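Putative cytosine/guanine deaminase (Unidentified, PDB 2PAJ) catalyses the zinc-dependent hydrolytic deamination of 2-amino-4-hydroxypteridines such as isoxanthopterin to 2,4-dihydroxypteridines, with release of ammonium. Local coordinates at residues A[10-15]-A[57-62]; A[19-24]-A[67-72]; A[39-44]-A[412-417]. All coordinates share one frame; numbering follows the deposited sequence.

Contact 1: A[10-15]-A[57-62]; sequences PSTLIR and GETIVD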
loop_
_atom_site.group_PDB
_atom_site.type_symbol
_atom_site.label_atom_id
_atom_site.label_comp_id
_atom_site.label_asym_id
_atom_site.label_seq_id
_atom_site.Cartn_x
_atom_site.Cartn_y
_atom_site.Cartn_z
ATOM N N PRO A 10 25.479 12.011 -8.261
ATOM C CA PRO A 10 24.120 11.528 -7.901
ATOM C C PRO A 10 23.068 12.158 -8.815
ATOM O O PRO A 10 22.183 12.906 -8.361
ATOM C CB PRO A 10 23.862 11.912 -6.442
ATOM C CG PRO A 10 25.306 12.080 -5.905
ATOM C CD PRO A 10 26.082 12.699 -7.103
ATOM N N SER A 11 23.199 11.877 -10.111
ATOM C CA SER A 11 22.253 12.370 -11.108
ATOM C C SER A 11 21.954 11.248 -12.084
ATOM O O SER A 11 22.816 10.431 -12.403
ATOM C CB SER A 11 22.820 13.561 -11.869
ATOM O OG SER A 11 21.814 14.143 -12.674
ATOM N N THR A 12 20.727 11.198 -12.562
ATOM C CA THR A 12 20.379 10.142 -13.483
ATOM C C THR A 12 19.427 10.624 -14.556
ATOM O O THR A 12 18.584 11.481 -14.313
ATOM C CB THR A 12 19.761 8.970 -12.728
ATOM O OG1 THR A 12 20.732 8.450 -11.810
ATOM C CG2 THR A 12 19.320 7.887 -13.693
ATOM N N LEU A 13 19.570 10.072 -15.752
ATOM C CA LEU A 13 18.710 10.464 -16.846
ATOM C C LEU A 13 18.050 9.261 -17.492
ATOM O O LEU A 13 18.708 8.403 -18.070
ATOM C CB LEU A 13 19.507 11.245 -17.892
ATOM C CG LEU A 13 18.742 11.979 -18.998
ATOM C CD1 LEU A 13 18.068 13.203 -18.423
ATOM C CD2 LEU A 13 19.699 12.385 -20.108
ATOM N N ILE A 14 16.735 9.194 -17.355
ATOM C CA ILE A 14 15.956 8.135 -17.968
ATOM C C ILE A 14 15.640 8.745 -19.331
ATOM O O ILE A 14 15.040 9.820 -19.414
ATOM C CB ILE A 14 14.663 7.877 -17.163
ATOM C CG1 ILE A 14 15.019 7.499 -15.720
ATOM C CG2 ILE A 14 13.848 6.771 -17.806
ATOM C CD1 ILE A 14 13.816 7.350 -14.816
ATOM N N ARG A 15 16.073 8.082 -20.396
ATOM C CA ARG A 15 15.862 8.633 -21.725
ATOM C C ARG A 15 14.980 7.836 -22.664
ATOM O O ARG A 15 14.888 6.607 -22.583
ATOM C CB ARG A 15 17.196 8.830 -22.449
ATOM C CG ARG A 15 18.364 9.270 -21.604
ATOM C CD ARG A 15 19.583 9.411 -22.503
ATOM N NE ARG A 15 19.373 10.437 -23.532
ATOM C CZ ARG A 15 20.098 10.554 -24.644
ATOM N NH1 ARG A 15 21.094 9.703 -24.891
ATOM N NH2 ARG A 15 19.836 11.532 -25.505
ATOM N N GLY A 57 29.328 12.352 -17.117
ATOM C CA GLY A 57 29.402 11.520 -15.930
ATOM C C GLY A 57 28.069 11.181 -15.291
ATOM O O GLY A 57 28.024 10.557 -14.229
ATOM N N GLU A 58 26.976 11.591 -15.926
ATOM C CA GLU A 58 25.650 11.318 -15.393
ATOM C C GLU A 58 25.229 9.883 -15.690
ATOM O O GLU A 58 25.661 9.293 -16.681
ATOM C CB GLU A 58 24.657 12.295 -16.004
ATOM C CG GLU A 58 23.266 12.203 -15.440
ATOM C CD GLU A 58 22.327 13.178 -16.110
ATOM O OE1 GLU A 58 22.107 13.025 -17.335
ATOM O OE2 GLU A 58 21.824 14.094 -15.419
ATOM N N THR A 59 24.400 9.308 -14.826
ATOM C CA THR A 59 23.936 7.946 -15.053
ATOM C C THR A 59 22.824 7.981 -16.077
ATOM O O THR A 59 21.936 8.845 -16.020
ATOM C CB THR A 59 23.382 7.308 -13.779
ATOM O OG1 THR A 59 24.439 7.163 -12.825
ATOM C CG2 THR A 59 22.773 5.942 -14.081
ATOM N N ILE A 60 22.874 7.052 -17.023
ATOM C CA ILE A 60 21.849 7.014 -18.045
ATOM C C ILE A 60 21.179 5.668 -18.148
ATOM O O ILE A 60 21.834 4.628 -18.125
ATOM C CB ILE A 60 22.421 7.407 -19.420
ATOM C CG1 ILE A 60 22.833 8.874 -19.396
ATOM C CG2 ILE A 60 21.383 7.180 -20.510
ATOM C CD1 ILE A 60 23.375 9.359 -20.690
ATOM N N VAL A 61 19.858 5.696 -18.231
ATOM C CA VAL A 61 19.085 4.474 -18.364
ATOM C C VAL A 61 18.213 4.637 -19.609
ATOM O O VAL A 61 17.373 5.538 -19.683
ATOM C CB VAL A 61 18.223 4.203 -17.088
ATOM C CG1 VAL A 61 17.604 5.469 -16.600
ATOM C CG2 VAL A 61 17.144 3.184 -17.385
ATOM N N ASP A 62 18.454 3.772 -20.595
ATOM C CA ASP A 62 17.734 3.779 -21.866
ATOM C C ASP A 62 16.347 3.150 -21.739
ATOM O O ASP A 62 16.197 1.925 -21.689
ATOM C CB ASP A 62 18.557 3.032 -22.917
ATOM C CG ASP A 62 17.938 3.093 -24.296
ATOM O OD1 ASP A 62 17.506 4.196 -24.692
ATOM O OD2 ASP A 62 17.888 2.045 -24.983
#
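S11 and E58 meet through their polar ends: S11 OG donates to E58 OE2 at 2.7 Å, the hydroxyl meeting the anti lone pair of OE2, on the side away from OE1. S11 holds OG anti to its backbone N (chi1 -171°), and the E58 chain, extended beyond CG, carries its carboxylate across to S11 and L13, where OE1 lies 3.2 Å from L13 CB. The backbones beneath run parallel, with strand axes 4.6 Å apart at closest approach and 18° between directions. Four hydrogen bonds join them, alternating in direction: T59 N to S11 O, L13 N to T59 O, V61 N to L13 O and R15 N to V61 O.

Side chains split between the two faces. T12, T59, I14 and V61 share one. There T12 OG1 sits 3.5 Å from T59 CB, the two threonines lying side by side, and V61 CG1, placed between its backbone N and carbonyl carbon (chi1 42°), comes to 3.4 Å from I14 CG1. M444 and F447 of strand 442-448 cover this pair. L13, I60 and R15 project from the other face, with R15 CD 3.5 Å from I60 CG2.

E58 OE2 also forms a salt bridge with R40, so one carboxylate oxygen is gripped by a hydroxyl and a guanidinium. This chemistry implies that E58 is probably ionised and, from just before the outermost strand 59-62, links that edge of the sheet to S11 and to strand 39-42.

Contact 2: A[19-24]-A[67-72]; sequences AIMTGG and VIYPAW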
loop_
_atom_site.group_PDB
_atom_site.type_symbol
_atom_site.label_atom_id
_atom_site.label_comp_id
_atom_site.label_asym_id
_atom_site.label_seq_id
_atom_site.Cartn_x
_atom_site.Cartn_y
_atom_site.Cartn_z
ATOM N N ALA A 19 6.160 6.332 -23.271
ATOM C CA ALA A 19 5.012 6.979 -22.646
ATOM C C ALA A 19 5.292 7.322 -21.182
ATOM O O ALA A 19 6.052 6.624 -20.503
ATOM C CB ALA A 19 3.795 6.080 -22.743
ATOM N N ILE A 20 4.663 8.395 -20.704
ATOM C CA ILE A 20 4.828 8.852 -19.327
ATOM C C ILE A 20 3.507 9.227 -18.654
ATOM O O ILE A 20 2.944 10.284 -18.928
ATOM C CB ILE A 20 5.742 10.099 -19.251
ATOM C CG1 ILE A 20 7.077 9.837 -19.956
ATOM C CG2 ILE A 20 6.001 10.448 -17.798
ATOM C CD1 ILE A 20 8.011 11.044 -20.008
ATOM N N MET A 21 3.011 8.368 -17.772
ATOM C CA MET A 21 1.776 8.673 -17.051
ATOM C C MET A 21 2.150 9.404 -15.747
ATOM O O MET A 21 2.997 8.950 -14.985
ATOM C CB MET A 21 0.996 7.390 -16.763
ATOM C CG MET A 21 0.639 6.562 -18.008
ATOM S SD MET A 21 -0.095 7.462 -19.406
ATOM C CE MET A 21 -1.752 7.704 -18.857
ATOM N N THR A 22 1.512 10.543 -15.508
ATOM C CA THR A 22 1.803 11.375 -14.351
ATOM C C THR A 22 1.123 11.025 -13.047
ATOM O O THR A 22 1.582 11.426 -11.978
ATOM C CB THR A 22 1.440 12.823 -14.626
ATOM O OG1 THR A 22 1.828 13.165 -15.958
ATOM C CG2 THR A 22 2.176 13.742 -13.643
ATOM N N GLY A 23 0.029 10.288 -13.127
ATOM C CA GLY A 23 -0.693 9.962 -11.920
ATOM C C GLY A 23 -1.455 11.205 -11.500
ATOM O O GLY A 23 -1.737 11.404 -10.324
ATOM N N GLY A 24 -1.777 12.045 -12.480
ATOM C CA GLY A 24 -2.510 13.263 -12.221
ATOM C C GLY A 24 -3.994 13.057 -12.429
ATOM O O GLY A 24 -4.406 12.109 -13.087
ATOM N N VAL A 67 7.518 2.148 -20.957
ATOM C CA VAL A 67 6.475 3.014 -20.439
ATOM C C VAL A 67 6.828 3.369 -18.995
ATOM O O VAL A 67 7.300 2.530 -18.221
ATOM C CB VAL A 67 5.097 2.295 -20.501
ATOM C CG1 VAL A 67 3.996 3.192 -19.980
ATOM C CG2 VAL A 67 4.797 1.888 -21.930
ATOM N N ILE A 68 6.610 4.629 -18.646
ATOM C CA ILE A 68 6.903 5.108 -17.307
ATOM C C ILE A 68 5.603 5.433 -16.581
ATOM O O ILE A 68 4.682 6.008 -17.157
ATOM C CB ILE A 68 7.835 6.355 -17.359
ATOM C CG1 ILE A 68 9.214 5.936 -17.877
ATOM C CG2 ILE A 68 7.974 6.977 -15.983
ATOM C CD1 ILE A 68 10.194 7.058 -18.005
ATOM N N TYR A 69 5.548 5.026 -15.317
ATOM C CA TYR A 69 4.403 5.210 -14.425
ATOM C C TYR A 69 4.997 5.641 -13.086
ATOM O O TYR A 69 6.195 5.459 -12.839
ATOM C CB TYR A 69 3.728 3.856 -14.155
ATOM C CG TYR A 69 2.588 3.376 -15.046
ATOM C CD1 TYR A 69 2.634 3.514 -16.439
ATOM C CD2 TYR A 69 1.492 2.703 -14.483
ATOM C CE1 TYR A 69 1.624 2.996 -17.245
ATOM C CE2 TYR A 69 0.482 2.180 -15.276
ATOM C CZ TYR A 69 0.553 2.327 -16.656
ATOM O OH TYR A 69 -0.431 1.781 -17.442
ATOM N N PRO A 70 4.188 6.252 -12.213
ATOM C CA PRO A 70 4.795 6.607 -10.933
ATOM C C PRO A 70 4.675 5.284 -10.160
ATOM O O PRO A 70 3.734 4.525 -10.397
ATOM C CB PRO A 70 3.881 7.712 -10.409
ATOM C CG PRO A 70 2.587 7.414 -11.022
ATOM C CD PRO A 70 2.949 7.011 -12.427
ATOM N N ALA A 71 5.629 4.962 -9.291
ATOM C CA ALA A 71 5.564 3.708 -8.536
ATOM C C ALA A 71 4.233 3.604 -7.772
ATOM O O ALA A 71 3.658 4.614 -7.380
ATOM C CB ALA A 71 6.750 3.615 -7.579
ATOM N N TRP A 72 3.732 2.390 -7.566
ATOM C CA TRP A 72 2.462 2.229 -6.869
ATOM C C TRP A 72 2.543 2.530 -5.377
ATOM O O TRP A 72 3.592 2.426 -4.748
ATOM C CB TRP A 72 1.920 0.800 -7.015
ATOM C CG TRP A 72 1.735 0.317 -8.411
ATOM C CD1 TRP A 72 2.467 -0.641 -9.057
ATOM C CD2 TRP A 72 0.797 0.819 -9.365
ATOM N NE1 TRP A 72 2.051 -0.756 -10.356
ATOM C CE2 TRP A 72 1.025 0.129 -10.577
ATOM C CE3 TRP A 72 -0.212 1.794 -9.321
ATOM C CZ2 TRP A 72 0.278 0.377 -11.737
ATOM C CZ3 TRP A 72 -0.951 2.043 -10.464
ATOM C CH2 TRP A 72 -0.700 1.336 -11.663
#
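M21 lies beside the Y69 ring, the two side chains pointing the same way: M21 CG approaches the ring obliquely, 3.8 Å from Y69 CE1. At the ring's edge, in its plane, stands W72 CH2, and Y417 of strand 414-418 makes an edge-to-face pair with Y69. Strand 67-73 leads from the small beta domain, where it pairs with 19-20 and 414-418, into the amidohydrolase TIM barrel, where it pairs in parallel with 131-136; the zinc ligands H76 and H78 follow it in the chain, as in the HxH motif of this superfamily.

In M21, chi1 (-57°, CG anti to the carbonyl carbon) puts CG beside the ring, and bends at the next two torsions turn SD and CE off from it. The Y69 hydroxyl is hydrogen-bonded to the carbonyl oxygen of A431.

The parallel pairing with 19-20 rests on two bridges, A19 with V67 and I20 with I68, and on two bonds that both use I68. I68 N donates to A19 O at 2.8 Å with an angle of 163° at the hydrogen, and M21 N donates to I68 O at 3.0 Å. A19 CB and V67 CG1 pack at 4.0 Å on one face; I20 and I68 lie on the other.

The next bond of the ladder would need an N-H at P70, which proline lacks; P70 CD lies 3.2 Å from M21 O instead.

Contact 3: A[39-44]-A[412-417]; sequences IRIVGD and ADIAVY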
loop_
_atom_site.group_PDB
_atom_site.type_symbol
_atom_site.label_atom_id
_atom_site.label_comp_id
_atom_site.label_asym_id
_atom_site.label_seq_id
_atom_site.Cartn_x
_atom_site.Cartn_y
_atom_site.Cartn_z
ATOM N N ILE A 39 13.602 12.053 -18.442
ATOM C CA ILE A 39 13.424 12.466 -17.051
ATOM C C ILE A 39 14.745 12.499 -16.289
ATOM O O ILE A 39 15.461 11.500 -16.226
ATOM C CB ILE A 39 12.474 11.528 -16.297
ATOM C CG1 ILE A 39 11.121 11.466 -17.013
ATOM C CG2 ILE A 39 12.296 12.020 -14.859
ATOM C CD1 ILE A 39 10.155 10.486 -16.406
ATOM N N ARG A 40 15.058 13.658 -15.714
ATOM C CA ARG A 40 16.286 13.827 -14.941
ATOM C C ARG A 40 16.008 13.751 -13.440
ATOM O O ARG A 40 15.065 14.348 -12.935
ATOM C CB ARG A 40 16.962 15.164 -15.278
ATOM C CG ARG A 40 18.172 15.482 -14.409
ATOM C CD ARG A 40 19.089 16.555 -14.999
ATOM N NE ARG A 40 20.093 15.978 -15.893
ATOM C CZ ARG A 40 19.972 15.932 -17.216
ATOM N NH1 ARG A 40 18.889 16.438 -17.790
ATOM N NH2 ARG A 40 20.926 15.380 -17.962
ATOM N N ILE A 41 16.839 13.002 -12.733
ATOM C CA ILE A 41 16.689 12.846 -11.299
ATOM C C ILE A 41 17.966 13.279 -10.587
ATOM O O ILE A 41 19.064 12.824 -10.927
ATOM C CB ILE A 41 16.418 11.363 -10.925
ATOM C CG1 ILE A 41 15.098 10.896 -11.541
ATOM C CG2 ILE A 41 16.423 11.190 -9.402
ATOM C CD1 ILE A 41 14.868 9.392 -11.427
ATOM N N VAL A 42 17.825 14.176 -9.616
ATOM C CA VAL A 42 18.978 14.604 -8.830
ATOM C C VAL A 42 18.670 14.282 -7.374
ATOM O O VAL A 42 17.794 14.886 -6.755
ATOM C CB VAL A 42 19.292 16.116 -8.997
ATOM C CG1 VAL A 42 18.053 16.953 -8.689
ATOM C CG2 VAL A 42 20.454 16.493 -8.082
ATOM N N GLY A 43 19.387 13.302 -6.842
ATOM C CA GLY A 43 19.149 12.904 -5.475
ATOM C C GLY A 43 17.880 12.085 -5.396
ATOM O O GLY A 43 17.739 11.054 -6.062
ATOM N N ASP A 44 16.941 12.561 -4.591
ATOM C CA ASP A 44 15.678 11.874 -4.393
ATOM C C ASP A 44 14.549 12.626 -5.085
ATOM O O ASP A 44 13.378 12.339 -4.854
ATOM C CB ASP A 44 15.361 11.799 -2.896
ATOM C CG ASP A 44 14.810 13.126 -2.349
ATOM O OD1 ASP A 44 13.738 13.106 -1.695
ATOM O OD2 ASP A 44 15.442 14.187 -2.584
ATOM N N ALA A 412 11.416 10.969 -6.232
ATOM C CA ALA A 412 11.707 10.103 -7.372
ATOM C C ALA A 412 11.330 8.640 -7.176
ATOM O O ALA A 412 12.204 7.787 -7.005
ATOM C CB ALA A 412 13.179 10.203 -7.736
ATOM N N ASP A 413 10.029 8.360 -7.200
ATOM C CA ASP A 413 9.524 6.992 -7.076
ATOM C C ASP A 413 8.909 6.702 -8.430
ATOM O O ASP A 413 7.758 7.063 -8.697
ATOM C CB ASP A 413 8.472 6.903 -5.979
ATOM C CG ASP A 413 8.983 7.418 -4.658
ATOM O OD1 ASP A 413 10.079 6.985 -4.230
ATOM O OD2 ASP A 413 8.290 8.256 -4.048
ATOM N N ILE A 414 9.697 6.055 -9.279
ATOM C CA ILE A 414 9.282 5.772 -10.638
ATOM C C ILE A 414 9.418 4.320 -11.047
ATOM O O ILE A 414 10.339 3.623 -10.633
ATOM C CB ILE A 414 10.103 6.628 -11.635
ATOM C CG1 ILE A 414 10.045 8.090 -11.212
ATOM C CG2 ILE A 414 9.553 6.478 -13.056
ATOM C CD1 ILE A 414 10.959 8.991 -12.010
ATOM N N ALA A 415 8.482 3.879 -11.879
ATOM C CA ALA A 415 8.494 2.530 -12.411
ATOM C C ALA A 415 8.654 2.611 -13.933
ATOM O O ALA A 415 7.925 3.332 -14.612
ATOM C CB ALA A 415 7.214 1.816 -12.050
ATOM N N VAL A 416 9.634 1.889 -14.455
ATOM C CA VAL A 416 9.886 1.852 -15.882
ATOM C C VAL A 416 9.638 0.419 -16.311
ATOM O O VAL A 416 10.400 -0.480 -15.950
ATOM C CB VAL A 416 11.332 2.249 -16.184
ATOM C CG1 VAL A 416 11.616 2.141 -17.677
ATOM C CG2 VAL A 416 11.563 3.658 -15.696
ATOM N N TYR A 417 8.565 0.207 -17.070
ATOM C CA TYR A 417 8.204 -1.137 -17.527
ATOM C C TYR A 417 8.599 -1.480 -18.964
ATOM O O TYR A 417 8.415 -0.681 -19.884
ATOM C CB TYR A 417 6.695 -1.361 -17.392
ATOM C CG TYR A 417 6.113 -1.090 -16.027
ATOM C CD1 TYR A 417 5.386 0.081 -15.780
ATOM C CD2 TYR A 417 6.247 -2.017 -14.989
ATOM C CE1 TYR A 417 4.804 0.318 -14.538
ATOM C CE2 TYR A 417 5.668 -1.787 -13.745
ATOM C CZ TYR A 417 4.947 -0.619 -13.526
ATOM O OH TYR A 417 4.365 -0.386 -12.301
#
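In I41 and I414 CG1 is anti to the carbonyl carbon and chi2 is extended (170° and 172°), which carries each CD1 outward from its own backbone; the side chains meet tip to tip, CD1 to CD1 at 4.0 Å. The other branch of I41 serves a second partner: its CG2, anti to the backbone N, lies 3.8 Å from A412 CB. At the far end of strand 39-42, I39 CG2 touches the same I414 CD1 at 4.4 Å, so that this one methyl is approached from two residues of the strand. I39, I41, A412 and I414 all direct CB toward the opposing segment, and all are buried.

The polar part is a single backbone bond. A412 N donates to D44 O at 2.8 Å, with 151° at the hydrogen, and the donor stands above the carbonyl plane. D44 belongs to the tight turn of the hairpin between strands 39-42 and 45-49, where the backbone of G43 and D44 comes close to a type II' turn. The carboxylate of D44 faces a different partner, making a salt bridge with R210, while that of D413 pairs with R163.

No beta bridge joins the two strands; the only nearest-neighbour pair of CA atoms lies at the turn, D44 with A412, 5.3 Å apart. Apart from the bond at the turn, the strands meet through methyl tips, and they belong to different sheets, as expected of two layers packed face to face. I68 of strand 67-73 continues the apolar layer, touching both I39 and I414. This is typical of the small beta-sandwich of the amidohydrolase superfamily, built from N- and C-terminal parts of the chain beside the TIM barrel.

All three contacts lie on the same side of the chain's centre. Contact 1 is partly exposed, its centre about 28 Å from the chain's centre; the centres of contacts 2 and 3, buried, lie about 17 and 19 Å from it. Contact 3 reaches the sheet of contact 1 through strand 39-42, a neighbour of 11-15, by a probable hydrogen bond of I41 N to T12 O. Contacts 2 and 3 meet where strands 67-73 and 414-418 pair antiparallel. Chemistry follows place: contact 1 combines a backbone ladder with charged groups at the margin, contact 2 a shorter ladder with aromatic packing, and contact 3 chiefly methyl packing between layers. I68 CD1, 3.7 Å from I14 CG2, links contacts 1 and 2.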